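Local coordinates for DUF4974 domain-containing protein (Parabacteroides distasonis, PDB 4M0N) that probably antagonises a sigma factor as a membrane-bound FecR-type regulator, of which this chain holds the FecR domain and the C-terminal domain, at residues A[169-174]-A[180-185]; A[209-212]-A[216-219]. The protein carries 1 engineered substitution. All coordinates share one frame; numbering follows the deposited sequence. Where two conformers were deposited one is given.

Interaction 1: A[169-174]-A[180-185]; sequences SVIHDL and QEIVLD
Ile-171 and Ile-182 mark the nearest backbone approach, with CA atoms 6.6 Å apart, where helix 167-178 packs on strand 182-184; the two short axes come within 8.8 Å and run nearly antiparallel, at 163°. The contact is made by aliphatic side chains, with no polar bond across it, and isoleucine suits the helix position because its two branches let one residue reach both Ile-182 and Leu-184. With CG1 beside the backbone N (chi1 -72°), CG2 is left anti to that N and leans on Ile-182, 3.7 Å from that residue's CG2 and 3.5 Å from its carbonyl O. The longer branch ends in CD1, which reaches over to the isobutyl end of Leu-184; the modelled spacing there is too short to be trusted in detail. One turn on, Leu-174 is met near its root: Ile-182 CD1 lies 3.7 Å from Leu-174 CB. Putting an alanine at Ile-171 would take away both branches and would probably open a gap beside CG2 of Ile-182, leaving that residue held from this helix segment by Leu-174 alone. Beyond the pair, Ile-171 also touches Leu-227 of the neighbouring strand, and the Ile-182 N bonds to Glu-175 OE2. The helix-turn-strand unit, with its strand parallel to strand 224-228, is consistent with the alpha/beta architecture of the FecR C-terminal domain, related to secretin N0 domains.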
loop_
_atom_site.group_PDB
_atom_site.type_symbol
_atom_site.label_atom_id
_atom_site.label_comp_id
_atom_site.label_asym_id
_atom_site.label_seq_id
_atom_site.Cartn_x
_atom_site.Cartn_y
_atom_site.Cartn_z
ATOM N N SER A 169 -0.054 5.618 -10.205
ATOM C CA SER A 169 0.074 4.818 -9.002
ATOM C C SER A 169 0.708 3.463 -9.316
ATOM O O SER A 169 1.564 3.006 -8.588
ATOM C CB SER A 169 -1.286 4.624 -8.318
ATOM O OG SER A 169 -1.833 5.879 -7.938
ATOM N N VAL A 170 0.267 2.825 -10.390
ATOM C CA VAL A 170 0.884 1.579 -10.866
ATOM C C VAL A 170 2.400 1.749 -10.968
ATOM O O VAL A 170 3.159 0.905 -10.497
ATOM C CB VAL A 170 0.312 1.175 -12.249
ATOM C CG1 VAL A 170 1.165 0.110 -12.913
ATOM C CG2 VAL A 170 -1.129 0.687 -12.101
ATOM N N ILE A 171 2.841 2.833 -11.591
ATOM C CA ILE A 171 4.268 3.022 -11.807
ATOM C C ILE A 171 5.027 3.144 -10.493
ATOM O O ILE A 171 6.132 2.640 -10.368
ATOM C CB ILE A 171 4.540 4.239 -12.721
ATOM C CG1 ILE A 171 4.118 3.890 -14.149
ATOM C CG2 ILE A 171 5.989 4.675 -12.644
ATOM C CD1 ILE A 171 4.072 5.100 -15.044
ATOM N N HIS A 172 4.441 3.804 -9.503
ATOM C CA HIS A 172 5.102 3.850 -8.196
ATOM C C HIS A 172 5.217 2.448 -7.575
ATOM O O HIS A 172 6.264 2.090 -7.063
ATOM C CB HIS A 172 4.338 4.773 -7.275
ATOM C CG HIS A 172 4.620 6.219 -7.514
ATOM N ND1 HIS A 172 4.532 7.169 -6.518
ATOM C CD2 HIS A 172 5.022 6.873 -8.628
ATOM C CE1 HIS A 172 4.855 8.353 -7.015
ATOM N NE2 HIS A 172 5.155 8.201 -8.294
ATOM N N ASP A 173 4.163 1.642 -7.673
ATOM C CA ASP A 173 4.221 0.258 -7.193
ATOM C C ASP A 173 5.314 -0.530 -7.890
ATOM O O ASP A 173 6.056 -1.311 -7.257
ATOM C CB ASP A 173 2.914 -0.494 -7.424
ATOM C CG ASP A 173 1.785 -0.021 -6.541
ATOM O OD1 ASP A 173 2.032 0.703 -5.568
ATOM O OD2 ASP A 173 0.641 -0.424 -6.830
ATOM N N LEU A 174 5.414 -0.357 -9.206
ATOM C CA LEU A 174 6.442 -1.074 -9.960
ATOM C C LEU A 174 7.844 -0.636 -9.577
ATOM O O LEU A 174 8.736 -1.485 -9.337
ATOM C CB LEU A 174 6.235 -0.921 -11.466
ATOM C CG LEU A 174 4.912 -1.439 -12.058
ATOM C CD1 LEU A 174 4.931 -1.256 -13.570
ATOM C CD2 LEU A 174 4.608 -2.877 -11.699
ATOM N N GLN A 180 13.472 -0.164 -9.630
ATOM C CA GLN A 180 13.773 0.295 -10.959
ATOM C C GLN A 180 13.074 1.620 -11.206
ATOM O O GLN A 180 11.855 1.695 -11.098
ATOM C CB GLN A 180 13.307 -0.751 -11.967
ATOM C CG GLN A 180 13.372 -0.305 -13.420
ATOM C CD GLN A 180 14.777 0.116 -13.847
ATOM O OE1 GLN A 180 15.704 -0.700 -13.845
ATOM N NE2 GLN A 180 14.943 1.389 -14.205
ATOM N N GLU A 181 13.839 2.666 -11.551
ATOM C CA GLU A 181 13.249 3.964 -11.838
ATOM C C GLU A 181 12.425 3.877 -13.121
ATOM O O GLU A 181 12.884 3.379 -14.153
ATOM C CB GLU A 181 14.319 5.046 -11.969
ATOM C CG GLU A 181 13.765 6.463 -11.860
ATOM C CD GLU A 181 14.644 7.519 -12.528
ATOM O OE1 GLU A 181 15.854 7.279 -12.707
ATOM O OE2 GLU A 181 14.112 8.596 -12.878
ATOM N N ILE A 182 11.188 4.344 -13.035
ATOM C CA ILE A 182 10.311 4.363 -14.177
ATOM C C ILE A 182 9.684 5.739 -14.235
ATOM O O ILE A 182 9.092 6.177 -13.262
ATOM C CB ILE A 182 9.181 3.331 -14.067
ATOM C CG1 ILE A 182 9.733 1.912 -13.955
ATOM C CG2 ILE A 182 8.234 3.453 -15.254
ATOM C CD1 ILE A 182 8.656 0.899 -13.587
ATOM N N VAL A 183 9.819 6.391 -15.383
ATOM C CA VAL A 183 9.286 7.729 -15.601
ATOM C C VAL A 183 8.306 7.713 -16.781
ATOM O O VAL A 183 8.426 6.888 -17.685
ATOM C CB VAL A 183 10.430 8.734 -15.866
ATOM C CG1 VAL A 183 11.485 8.630 -14.775
ATOM C CG2 VAL A 183 11.072 8.507 -17.230
ATOM N N LEU A 184 7.337 8.624 -16.739
ATOM C CA LEU A 184 6.373 8.820 -17.821
ATOM C C LEU A 184 6.883 9.912 -18.742
ATOM O O LEU A 184 7.300 10.970 -18.262
ATOM C CB LEU A 184 5.012 9.241 -17.245
ATOM C CG LEU A 184 4.263 8.183 -16.431
ATOM C CD1 LEU A 184 3.116 8.788 -15.633
ATOM C CD2 LEU A 184 3.755 7.090 -17.360
ATOM N N ASP A 185 6.873 9.647 -20.053
ATOM C CA ASP A 185 7.151 10.661 -21.065
ATOM C C ASP A 185 6.323 11.915 -20.738
ATOM O O ASP A 185 5.096 11.843 -20.691
ATOM C CB ASP A 185 6.791 10.113 -22.464
ATOM C CG ASP A 185 7.120 11.075 -23.597
ATOM O OD1 ASP A 185 7.384 12.261 -23.345
ATOM O OD2 ASP A 185 7.097 10.637 -24.767
#

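Interaction 2: A[209-212]-A[216-219]; sequences AIQY and IRYR
Gln-211 meets Ile-216 through its aliphatic part and Arg-217 through its amide. The carbonyl O of Ile-216 is lodged against the root of the glutamine, 3.0 Å from Gln-211 CB and 3.1 Å from Gln-211 CG, and the Gln-211 CA makes a CA-H...O contact with it at 3.1 Å, bent to 126° at the hydrogen. With CG anti to the backbone N (chi1 -173°) and the chain extended beyond it, the glutamine runs past this carbonyl and carries its amide out to the arginine. There Gln-211 NE2 lies 3.4 Å from Arg-217 NH1, but both are donors, so they are neighbours without a bond; their planes stand 52° apart. Long, flexible polar chains are at home on this solvent-facing side, where Arg-217 is exposed and Gln-211 partly so. Gln-211 OE1 stays 4.3 Å from Tyr-218 CE1, a loose approach to the ring. On the buried flank, Ile-210 CG2 and Ile-216 CD1 come within 4.2 Å, a light apolar touch between two beta-branched residues.

The second shell explains the placing. The hydroxyl of Thr-214, at the end of the helix, bonds to both the Ile-210 O and the Ile-216 N, tying the last turn of the helix to the start of the strand. Tyr-218 OH bonds to Asn-208 OD1, which anchors the far end of the ring to the helix, and its side chain also touches Leu-207 and Glu-204. Further out, Ile-216 packs on Phe-190 and Leu-227, and Arg-217 lies on Tyr-228 and pairs with it through the backbone. A short connection leads from helix 203-214 into edge strand 217-221, which runs antiparallel to strand 224-228.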
loop_
_atom_site.group_PDB
_atom_site.type_symbol
_atom_site.label_atom_id
_atom_site.label_comp_id
_atom_site.label_asym_id
_atom_site.label_seq_id
_atom_site.Cartn_x
_atom_site.Cartn_y
_atom_site.Cartn_z
ATOM N N ALA A 209 2.082 -6.536 -20.463
ATOM C CA ALA A 209 0.657 -6.670 -20.201
ATOM C C ALA A 209 -0.038 -5.320 -20.224
ATOM O O ALA A 209 -1.154 -5.195 -20.729
ATOM C CB ALA A 209 0.435 -7.363 -18.880
ATOM N N ILE A 210 0.624 -4.309 -19.671
ATOM C CA ILE A 210 0.126 -2.946 -19.736
ATOM C C ILE A 210 0.090 -2.465 -21.171
ATOM O O ILE A 210 -0.889 -1.845 -21.571
ATOM C CB ILE A 210 0.979 -2.000 -18.870
ATOM C CG1 ILE A 210 0.700 -2.287 -17.401
ATOM C CG2 ILE A 210 0.653 -0.547 -19.132
ATOM C CD1 ILE A 210 1.755 -1.765 -16.470
ATOM N N GLN A 211 1.147 -2.757 -21.932
ATOM C CA GLN A 211 1.195 -2.400 -23.354
ATOM C C GLN A 211 0.013 -3.018 -24.083
ATOM O O GLN A 211 -0.703 -2.326 -24.809
ATOM C CB GLN A 211 2.516 -2.830 -24.000
ATOM C CG GLN A 211 2.699 -2.348 -25.438
ATOM C CD GLN A 211 3.864 -3.007 -26.138
ATOM O OE1 GLN A 211 4.961 -3.119 -25.595
ATOM N NE2 GLN A 211 3.635 -3.435 -27.366
ATOM N N TYR A 212 -0.201 -4.316 -23.870
ATOM C CA TYR A 212 -1.341 -5.021 -24.470
ATOM C C TYR A 212 -2.679 -4.351 -24.154
ATOM O O TYR A 212 -3.563 -4.288 -25.010
ATOM C CB TYR A 212 -1.360 -6.486 -24.011
ATOM C CG TYR A 212 -2.481 -7.324 -24.605
ATOM C CD1 TYR A 212 -3.760 -7.327 -24.039
ATOM C CD2 TYR A 212 -2.258 -8.124 -25.727
ATOM C CE1 TYR A 212 -4.787 -8.091 -24.583
ATOM C CE2 TYR A 212 -3.278 -8.894 -26.273
ATOM C CZ TYR A 212 -4.538 -8.875 -25.698
ATOM O OH TYR A 212 -5.546 -9.640 -26.241
ATOM N N ILE A 216 0.543 1.589 -24.136
ATOM C CA ILE A 216 1.739 2.209 -23.563
ATOM C C ILE A 216 2.973 1.340 -23.851
ATOM O O ILE A 216 2.970 0.148 -23.560
ATOM C CB ILE A 216 1.566 2.415 -22.046
ATOM C CG1 ILE A 216 0.464 3.446 -21.781
ATOM C CG2 ILE A 216 2.865 2.880 -21.381
ATOM C CD1 ILE A 216 -0.088 3.372 -20.378
ATOM N N ARG A 217 4.005 1.930 -24.454
ATOM C CA ARG A 217 5.263 1.225 -24.685
ATOM C C ARG A 217 6.290 1.660 -23.656
ATOM O O ARG A 217 6.098 2.650 -22.934
ATOM C CB ARG A 217 5.803 1.485 -26.096
ATOM C CG ARG A 217 5.030 0.768 -27.194
ATOM C CD ARG A 217 5.601 1.047 -28.577
ATOM N NE ARG A 217 4.561 0.834 -29.588
ATOM C CZ ARG A 217 4.255 -0.337 -30.148
ATOM N NH1 ARG A 217 4.926 -1.446 -29.837
ATOM N NH2 ARG A 217 3.265 -0.397 -31.037
ATOM N N TYR A 218 7.378 0.909 -23.582
ATOM C CA TYR A 218 8.491 1.265 -22.710
ATOM C C TYR A 218 9.838 1.046 -23.392
ATOM O O TYR A 218 9.982 0.131 -24.195
ATOM C CB TYR A 218 8.422 0.438 -21.429
ATOM C CG TYR A 218 8.596 -1.047 -21.648
ATOM C CD1 TYR A 218 7.527 -1.838 -22.066
ATOM C CD2 TYR A 218 9.828 -1.658 -21.435
ATOM C CE1 TYR A 218 7.677 -3.197 -22.247
ATOM C CE2 TYR A 218 9.988 -3.016 -21.619
ATOM C CZ TYR A 218 8.907 -3.780 -22.022
ATOM O OH TYR A 218 9.074 -5.136 -22.212
ATOM N N ARG A 219 10.809 1.905 -23.083
ATOM C CA ARG A 219 12.206 1.649 -23.441
ATOM C C ARG A 219 13.168 1.919 -22.286
ATOM O O ARG A 219 12.923 2.790 -21.443
ATOM C CB ARG A 219 12.613 2.477 -24.665
ATOM C CG ARG A 219 12.478 3.977 -24.475
ATOM C CD ARG A 219 12.746 4.749 -25.755
ATOM N NE ARG A 219 11.760 5.816 -25.909
ATOM C CZ ARG A 219 11.742 6.950 -25.212
ATOM N NH1 ARG A 219 12.675 7.215 -24.299
ATOM N NH2 ARG A 219 10.783 7.838 -25.442
#

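Overall arrangement
Both contacts join a helix to the strand that follows it, and both strands belong to the same three-stranded sheet: 182-184 and 217-221 form its two edges, with 224-228 between them. Leu-227 of that central strand is reached from both contacts. The helices meet as well, Val-170 CG1 lying 4.1 Å from Ile-210 CD1. Interaction 1 is the deeper, made almost wholly of aliphatic branches, whereas interaction 2 grades from a thin apolar flank to polar and charged chains at the surface. Their centres are about 12 Å apart, and all four segments fall within the FecR C-terminal family region.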